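Local coordinates for protein mosquitocidal toxin (Bacillus sphaericus, PDB 2CB4) that acts as an insecticidal toxin against mosquitoes, this part being its catalytic domain, an ADP-ribosyltransferase that probably transfers ADP-ribose from NAD to target proteins, at residues Trp23-Met33 / Phe183-Phe191; Leu112-Pro120 / Tyr253-Ala261. The protein carries 1 engineered substitution. One frame throughout, in Å; residues are numbered along the deposited sequence.

Interaction 1: Trp23-Met33 / Phe183-Phe191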
# COMPACT_ATOMS: atom_id res chain seq x y z
N TRP A 23 31.45 9.55 -28.24
CA TRP A 23 30.16 9.25 -28.85
C TRP A 23 28.96 9.35 -27.90
O TRP A 23 27.83 9.66 -28.34
CB TRP A 23 30.19 7.90 -29.58
CG TRP A 23 30.40 6.70 -28.66
CD1 TRP A 23 31.46 6.48 -27.85
CD2 TRP A 23 29.52 5.58 -28.50
NE1 TRP A 23 31.29 5.29 -27.17
CE2 TRP A 23 30.11 4.72 -27.55
CE3 TRP A 23 28.28 5.22 -29.06
CZ2 TRP A 23 29.50 3.53 -27.13
CZ3 TRP A 23 27.68 4.02 -28.66
CH2 TRP A 23 28.30 3.19 -27.71
N ILE A 24 29.21 9.12 -26.60
CA ILE A 24 28.18 9.20 -25.57
C ILE A 24 28.45 10.30 -24.53
O ILE A 24 27.89 10.28 -23.44
CB ILE A 24 27.97 7.86 -24.82
CG1 ILE A 24 29.31 7.34 -24.30
CG2 ILE A 24 27.30 6.84 -25.72
CD1 ILE A 24 29.16 5.99 -23.59
N GLN A 25 29.30 11.26 -24.86
CA GLN A 25 29.61 12.32 -23.91
C GLN A 25 28.46 13.31 -23.59
O GLN A 25 28.52 14.02 -22.58
CB GLN A 25 30.87 13.10 -24.34
CG GLN A 25 32.10 12.62 -23.62
CD GLN A 25 33.38 13.25 -24.13
OE1 GLN A 25 33.39 14.37 -24.63
NE2 GLN A 25 34.49 12.52 -23.99
N ALA A 26 27.45 13.37 -24.46
CA ALA A 26 26.31 14.29 -24.26
C ALA A 26 25.28 13.67 -23.31
O ALA A 26 24.33 14.33 -22.89
CB ALA A 26 25.65 14.64 -25.61
N ALA A 27 25.47 12.39 -22.99
CA ALA A 27 24.55 11.62 -22.17
C ALA A 27 23.92 12.27 -20.96
O ALA A 27 24.60 12.84 -20.08
CB ALA A 27 25.11 10.25 -21.81
N SER A 28 22.61 12.10 -20.91
CA SER A 28 21.76 12.52 -19.82
C SER A 28 21.86 11.38 -18.77
O SER A 28 21.98 11.64 -17.58
CB SER A 28 20.32 12.65 -20.30
OG SER A 28 19.63 13.35 -19.33
N LEU A 29 21.85 10.11 -19.23
CA LEU A 29 22.03 8.94 -18.35
C LEU A 29 23.56 8.86 -18.19
O LEU A 29 24.23 8.12 -18.90
CB LEU A 29 21.51 7.67 -19.05
CG LEU A 29 20.04 7.69 -19.50
CD1 LEU A 29 19.60 6.30 -19.99
CD2 LEU A 29 19.15 8.19 -18.34
N THR A 30 24.09 9.70 -17.31
CA THR A 30 25.54 9.84 -17.10
C THR A 30 26.31 8.57 -16.73
O THR A 30 27.50 8.47 -17.00
CB THR A 30 25.85 10.95 -16.09
OG1 THR A 30 25.17 10.66 -14.86
CG2 THR A 30 25.36 12.31 -16.62
N TRP A 31 25.63 7.62 -16.12
CA TRP A 31 26.27 6.38 -15.75
C TRP A 31 26.72 5.57 -16.97
O TRP A 31 27.56 4.69 -16.84
CB TRP A 31 25.36 5.55 -14.85
CG TRP A 31 23.93 5.50 -15.29
CD1 TRP A 31 22.91 6.33 -14.90
CD2 TRP A 31 23.35 4.55 -16.20
NE1 TRP A 31 21.74 5.94 -15.51
CE2 TRP A 31 21.98 4.87 -16.33
CE3 TRP A 31 23.87 3.47 -16.94
CZ2 TRP A 31 21.12 4.15 -17.13
CZ3 TRP A 31 23.01 2.76 -17.76
CH2 TRP A 31 21.65 3.11 -17.85
N LEU A 32 26.18 5.88 -18.14
CA LEU A 32 26.56 5.18 -19.37
C LEU A 32 27.95 5.61 -19.82
O LEU A 32 28.66 4.84 -20.46
CB LEU A 32 25.61 5.57 -20.50
CG LEU A 32 24.30 4.82 -20.66
CD1 LEU A 32 23.70 5.26 -21.97
CD2 LEU A 32 24.56 3.31 -20.64
N MSE A 33 28.31 6.86 -19.55
CA MSE A 33 29.60 7.41 -20.00
C MSE A 33 30.87 6.65 -19.60
O MSE A 33 31.90 6.74 -20.28
CB MSE A 33 29.71 8.91 -19.76
CG MSE A 33 28.53 9.78 -20.17
SE MSE A 33 29.00 11.63 -19.99
CE MSE A 33 29.50 11.66 -18.20
N PHE A 183 21.62 9.52 -30.04
CA PHE A 183 22.37 9.70 -28.80
C PHE A 183 21.99 8.70 -27.75
O PHE A 183 20.95 8.83 -27.12
CB PHE A 183 22.22 11.13 -28.27
CG PHE A 183 22.85 12.17 -29.16
CD1 PHE A 183 24.10 12.72 -28.86
CD2 PHE A 183 22.21 12.57 -30.32
CE1 PHE A 183 24.69 13.66 -29.69
CE2 PHE A 183 22.79 13.52 -31.17
CZ PHE A 183 24.04 14.06 -30.86
N PRO A 184 22.86 7.71 -27.53
CA PRO A 184 22.59 6.71 -26.49
C PRO A 184 22.74 7.45 -25.16
O PRO A 184 23.76 8.11 -24.92
CB PRO A 184 23.73 5.67 -26.70
CG PRO A 184 24.26 5.91 -28.07
CD PRO A 184 24.11 7.41 -28.28
N GLY A 185 21.70 7.40 -24.32
CA GLY A 185 21.73 8.10 -23.04
C GLY A 185 21.15 9.52 -23.10
O GLY A 185 21.07 10.20 -22.08
N GLY A 186 20.77 9.99 -24.29
CA GLY A 186 20.19 11.32 -24.42
C GLY A 186 21.20 12.46 -24.50
O GLY A 186 22.40 12.24 -24.73
N ILE A 187 20.69 13.67 -24.31
CA ILE A 187 21.44 14.91 -24.42
C ILE A 187 21.14 15.86 -23.25
O ILE A 187 19.99 16.20 -23.00
CB ILE A 187 20.98 15.61 -25.74
CG1 ILE A 187 21.07 14.62 -26.91
CG2 ILE A 187 21.73 16.93 -25.99
CD1 ILE A 187 20.32 15.07 -28.16
N ARG A 188 22.18 16.31 -22.55
CA ARG A 188 22.02 17.24 -21.44
C ARG A 188 21.62 18.64 -21.95
O ARG A 188 21.92 19.00 -23.08
CB ARG A 188 23.30 17.27 -20.63
CG ARG A 188 23.54 15.91 -19.96
CD ARG A 188 24.64 15.99 -18.90
NE ARG A 188 25.87 16.60 -19.42
CZ ARG A 188 26.84 15.94 -20.05
NH1 ARG A 188 26.72 14.64 -20.28
NH2 ARG A 188 27.93 16.57 -20.47
N PRO A 189 20.92 19.43 -21.12
CA PRO A 189 20.43 20.74 -21.57
C PRO A 189 21.47 21.77 -22.01
O PRO A 189 21.16 22.69 -22.79
CB PRO A 189 19.61 21.25 -20.36
CG PRO A 189 20.14 20.49 -19.18
CD PRO A 189 20.53 19.14 -19.71
N GLU A 190 22.69 21.65 -21.50
CA GLU A 190 23.74 22.61 -21.87
C GLU A 190 24.16 22.51 -23.35
O GLU A 190 24.84 23.37 -23.86
CB GLU A 190 24.94 22.55 -20.91
CG GLU A 190 25.73 21.24 -20.93
CD GLU A 190 25.27 20.25 -19.89
OE1 GLU A 190 24.10 20.35 -19.46
OE2 GLU A 190 26.08 19.36 -19.52
N PHE A 191 23.70 21.47 -24.04
CA PHE A 191 23.98 21.26 -25.47
C PHE A 191 22.82 21.73 -26.36
O PHE A 191 22.85 21.56 -27.59
CB PHE A 191 24.27 19.79 -25.72
CG PHE A 191 25.46 19.30 -24.95
CD1 PHE A 191 26.70 19.98 -25.07
CD2 PHE A 191 25.36 18.24 -24.05
CE1 PHE A 191 27.80 19.57 -24.32
CE2 PHE A 191 26.46 17.84 -23.31
CZ PHE A 191 27.68 18.53 -23.43
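The type II turn Phe183-Gly186, where strand 180-184 of the central sheet ends, docks against the type I turn Ile24-Ala27 of the loop before helix 36-44. Its pivot is the carbonyl of Gly185, gripped by two consecutive amides. Leu29 N lies 3.0 Å from Gly185 O, in the carbonyl plane on a lone pair and with a fairly straight N-H (161°); Ser28 N, 2.7 Å from Gly185 O, comes from above that plane. Leu32 CD1 lies 3.6 Å from Gly185 CA, and Ala27 CB comes close on the same side of this glycine, whose positive phi (92°) suits it to the turn.

Further along, Arg188 binds the N-terminal loop through backbone and side chain together. Arg188 N donates to Ala26 O at 2.9 Å. A bend at chi3 (-52°) turns the guanidinium back over the Ile24-Ala27 turn, where Arg188 NH1 reaches Ala27 O at 2.8 Å, in the guanidinium plane, and Gln25 O at 3.0 Å, tilted from it. On the other flank Arg188 NE is bonded to Glu190 OE2 at 2.8 Å, a salt bridge that should fix the rotation of the group. Phe191 CE2 lies over one face of the guanidinium and also meets Ala26 CA at 3.7 Å.

At the strand end, Pro184 packs crosswise on Ile24 CG2 and on Trp23 CZ3; Trp23 NE1 is bonded to Ser36 of the following helix. Two beta turns, joined by backbone bonds and an arginine that binds the carbonyls of Gln25, Ala26 and Ala27, thus tie the N-terminal loop to a strand end of the ADP-ribosyltransferase sheet.

Interaction 2: Leu112-Pro120 / Tyr253-Ala261; sequences LNYLRTNSP and YNQDFDMFA
Phe260 and Asn118 form the centre of this contact, ring against amide. Asn118 CB stands 3.7 Å from the centroid of the Phe260 ring, only 18° off the ring normal, which qualifies as a CH-pi contact over the face. The two side chains slide past each other in opposite directions with ring and amide planes 2° apart, so the amide continues the layer over Phe260 CG and CB. The chi1 of Phe260 (-179°) turns CG anti to its backbone N and extends the ring to carbonyls in the last turn of helix 111-117. There Phe260 CE1 meets Leu115 O at 3.3 Å and Phe260 CZ meets Arg116 O at 3.2 Å, both oxygens lying at the ring edge and in its plane.

A water links the two backbones, 3.0 Å from Leu115 O and 3.0 Å from Ala261 N, joining the helix end to the residue just after the ring.

In the next shell, Asn118 leaves the helix with positive phi. Before it, Thr117 OG1 bonds to Asn113 O at 2.7 Å and accepts from Ser119 N in an ST turn, closing the helix terminus; the carbonyl of Asn118 is bonded to Arg97. Across the contact an Asx turn, with Asp256 N 2.9 Å from Asn254 OD1, shapes the loop beside the Asn118 amide. Asp256 is itself tied to Arg80 by a salt bridge, and the hydroxyl of Tyr114 is bonded to Ser125.

The geometry is consistent with a weak attraction between the partly positive ring hydrogens and carbonyls at a helix C-terminus, which the helix dipole would probably strengthen. Aromatic edge, aromatic face and water together join the loop to the helix end.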
# COMPACT_ATOMS: atom_id res chain seq x y z
N LEU A 112 18.61 -1.24 -33.94
CA LEU A 112 17.85 -1.44 -35.19
C LEU A 112 16.35 -1.48 -34.95
O LEU A 112 15.59 -0.96 -35.74
CB LEU A 112 18.32 -2.69 -35.94
CG LEU A 112 19.55 -2.45 -36.84
CD1 LEU A 112 20.08 -3.79 -37.35
CD2 LEU A 112 19.26 -1.48 -37.99
N ASN A 113 15.93 -2.05 -33.82
CA ASN A 113 14.53 -2.12 -33.51
C ASN A 113 14.02 -0.74 -33.16
O ASN A 113 12.89 -0.35 -33.52
CB ASN A 113 14.26 -3.07 -32.36
CG ASN A 113 14.09 -4.48 -32.81
OD1 ASN A 113 14.19 -4.82 -34.03
ND2 ASN A 113 13.86 -5.34 -31.87
N TYR A 114 14.88 -0.01 -32.45
CA TYR A 114 14.53 1.34 -32.03
C TYR A 114 14.21 2.21 -33.26
O TYR A 114 13.17 2.82 -33.37
CB TYR A 114 15.59 1.91 -31.08
CG TYR A 114 15.54 3.36 -31.06
CD1 TYR A 114 14.54 4.00 -30.32
CD2 TYR A 114 16.39 4.14 -31.87
CE1 TYR A 114 14.39 5.38 -30.38
CE2 TYR A 114 16.25 5.50 -31.93
CZ TYR A 114 15.22 6.10 -31.18
OH TYR A 114 15.12 7.46 -31.17
N LEU A 115 15.10 2.20 -34.23
CA LEU A 115 14.92 2.96 -35.48
C LEU A 115 13.78 2.47 -36.37
O LEU A 115 13.11 3.23 -37.07
CB LEU A 115 16.22 2.85 -36.30
CG LEU A 115 17.52 3.35 -35.68
CD1 LEU A 115 18.66 2.82 -36.56
CD2 LEU A 115 17.49 4.95 -35.60
N ARG A 116 13.62 1.18 -36.45
CA ARG A 116 12.59 0.63 -37.28
C ARG A 116 11.18 0.67 -36.71
O ARG A 116 10.20 0.75 -37.46
CB ARG A 116 12.92 -0.84 -37.61
CG ARG A 116 11.94 -1.46 -38.66
CD ARG A 116 12.37 -2.85 -39.11
NE ARG A 116 13.67 -2.85 -39.79
CZ ARG A 116 13.87 -2.38 -41.01
NH1 ARG A 116 12.86 -1.85 -41.71
NH2 ARG A 116 15.09 -2.44 -41.55
N THR A 117 11.07 0.53 -35.40
CA THR A 117 9.77 0.43 -34.75
C THR A 117 9.43 1.51 -33.74
O THR A 117 8.25 1.65 -33.36
CB THR A 117 9.67 -0.92 -33.99
OG1 THR A 117 10.39 -0.83 -32.76
CG2 THR A 117 10.23 -2.08 -34.80
N ASN A 118 10.45 2.23 -33.26
CA ASN A 118 10.26 3.26 -32.24
C ASN A 118 9.97 2.71 -30.86
O ASN A 118 9.36 3.37 -30.03
CB ASN A 118 9.20 4.29 -32.61
CG ASN A 118 9.46 5.67 -31.99
OD1 ASN A 118 10.62 6.04 -31.70
ND2 ASN A 118 8.40 6.43 -31.79
N SER A 119 10.41 1.49 -30.60
CA SER A 119 10.24 0.85 -29.30
C SER A 119 11.04 1.66 -28.25
O SER A 119 12.01 2.32 -28.59
CB SER A 119 10.80 -0.59 -29.40
OG SER A 119 12.08 -0.60 -30.06
N PRO A 120 10.63 1.63 -26.99
CA PRO A 120 11.32 2.38 -25.93
C PRO A 120 12.76 1.94 -25.78
O PRO A 120 13.05 0.73 -25.75
CB PRO A 120 10.54 2.02 -24.65
CG PRO A 120 9.25 1.46 -25.14
CD PRO A 120 9.46 0.88 -26.49
N TYR A 253 2.29 8.84 -22.79
CA TYR A 253 2.62 9.75 -23.91
C TYR A 253 3.96 9.32 -24.50
O TYR A 253 4.89 8.94 -23.77
CB TYR A 253 2.64 11.23 -23.42
CG TYR A 253 3.55 12.23 -24.14
CD1 TYR A 253 3.20 12.78 -25.38
CD2 TYR A 253 4.74 12.69 -23.53
CE1 TYR A 253 4.04 13.72 -26.04
CE2 TYR A 253 5.57 13.62 -24.15
CZ TYR A 253 5.21 14.13 -25.41
OH TYR A 253 6.03 15.04 -26.03
N ASN A 254 4.06 9.34 -25.82
CA ASN A 254 5.32 8.97 -26.44
C ASN A 254 6.01 10.26 -26.91
O ASN A 254 5.62 10.85 -27.91
CB ASN A 254 5.09 8.00 -27.60
CG ASN A 254 6.37 7.53 -28.25
OD1 ASN A 254 7.47 8.00 -27.93
ND2 ASN A 254 6.24 6.66 -29.21
N GLN A 255 7.00 10.70 -26.15
CA GLN A 255 7.77 11.91 -26.45
C GLN A 255 8.53 11.83 -27.77
O GLN A 255 8.93 12.87 -28.33
CB GLN A 255 8.75 12.19 -25.31
CG GLN A 255 9.78 11.11 -25.15
CD GLN A 255 10.26 10.99 -23.75
OE1 GLN A 255 9.47 10.93 -22.83
NE2 GLN A 255 11.57 10.95 -23.57
N ASP A 256 8.70 10.61 -28.31
CA ASP A 256 9.42 10.43 -29.59
C ASP A 256 8.49 10.20 -30.78
O ASP A 256 8.96 9.86 -31.86
CB ASP A 256 10.38 9.22 -29.54
CG ASP A 256 11.48 9.36 -28.51
OD1 ASP A 256 11.77 10.51 -28.10
OD2 ASP A 256 12.04 8.32 -28.11
N PHE A 257 7.19 10.36 -30.61
CA PHE A 257 6.28 10.10 -31.72
C PHE A 257 6.63 10.92 -32.95
O PHE A 257 6.62 10.43 -34.08
CB PHE A 257 4.82 10.32 -31.29
CG PHE A 257 3.81 9.73 -32.25
CD1 PHE A 257 3.58 8.34 -32.29
CD2 PHE A 257 3.13 10.55 -33.17
CE1 PHE A 257 2.67 7.79 -33.19
CE2 PHE A 257 2.20 10.01 -34.07
CZ PHE A 257 1.97 8.63 -34.08
N ASP A 258 6.93 12.20 -32.74
CA ASP A 258 7.25 13.11 -33.82
C ASP A 258 8.69 13.06 -34.35
O ASP A 258 9.08 13.90 -35.13
CB ASP A 258 6.87 14.53 -33.43
CG ASP A 258 5.36 14.74 -33.46
OD1 ASP A 258 4.72 14.29 -34.45
OD2 ASP A 258 4.83 15.24 -32.45
N MSE A 259 9.45 12.06 -33.92
CA MSE A 259 10.82 11.86 -34.38
C MSE A 259 11.03 10.45 -34.97
O MSE A 259 12.16 10.05 -35.21
CB MSE A 259 11.88 12.17 -33.29
CG MSE A 259 12.19 13.65 -33.10
SE MSE A 259 12.81 14.64 -34.59
CE MSE A 259 14.49 13.87 -34.45
N PHE A 260 9.95 9.70 -35.17
CA PHE A 260 10.01 8.35 -35.74
C PHE A 260 9.92 8.58 -37.25
O PHE A 260 9.07 9.33 -37.72
CB PHE A 260 8.80 7.53 -35.25
CG PHE A 260 8.78 6.11 -35.77
CD1 PHE A 260 9.98 5.39 -35.90
CD2 PHE A 260 7.58 5.51 -36.14
CE1 PHE A 260 9.98 4.09 -36.40
CE2 PHE A 260 7.55 4.20 -36.63
CZ PHE A 260 8.75 3.49 -36.77
N ALA A 261 10.82 7.95 -38.01
CA ALA A 261 10.88 8.18 -39.46
C ALA A 261 9.60 8.19 -40.28
O ALA A 261 9.37 9.14 -41.03
CB ALA A 261 12.00 7.37 -40.11
O HOH W 1 13.03 6.19 -37.16

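The segments alternate along the chain, 23-33, 112-120, 183-191, 253-261, so the two contacts interlock in sequence although their centres lie 18 Å apart and their nearest atoms about 7 Å. Both lean on the central mixed sheet: Pro184 of interaction 1 and Tyr114 of interaction 2 each pack on Phe123 of strand 123-131, and Leu115 rests on strand 180-184, whose end carries interaction 1. That strand begins at the engineered Gln180. Between subunits the sites also meet, Arg188 packing on Thr117 of a neighbouring subunit and Glu190 on its Phe260. Together they tie an N-terminal loop to a strand end and a C-terminal loop to a helix end of one ADP-ribosyltransferase domain.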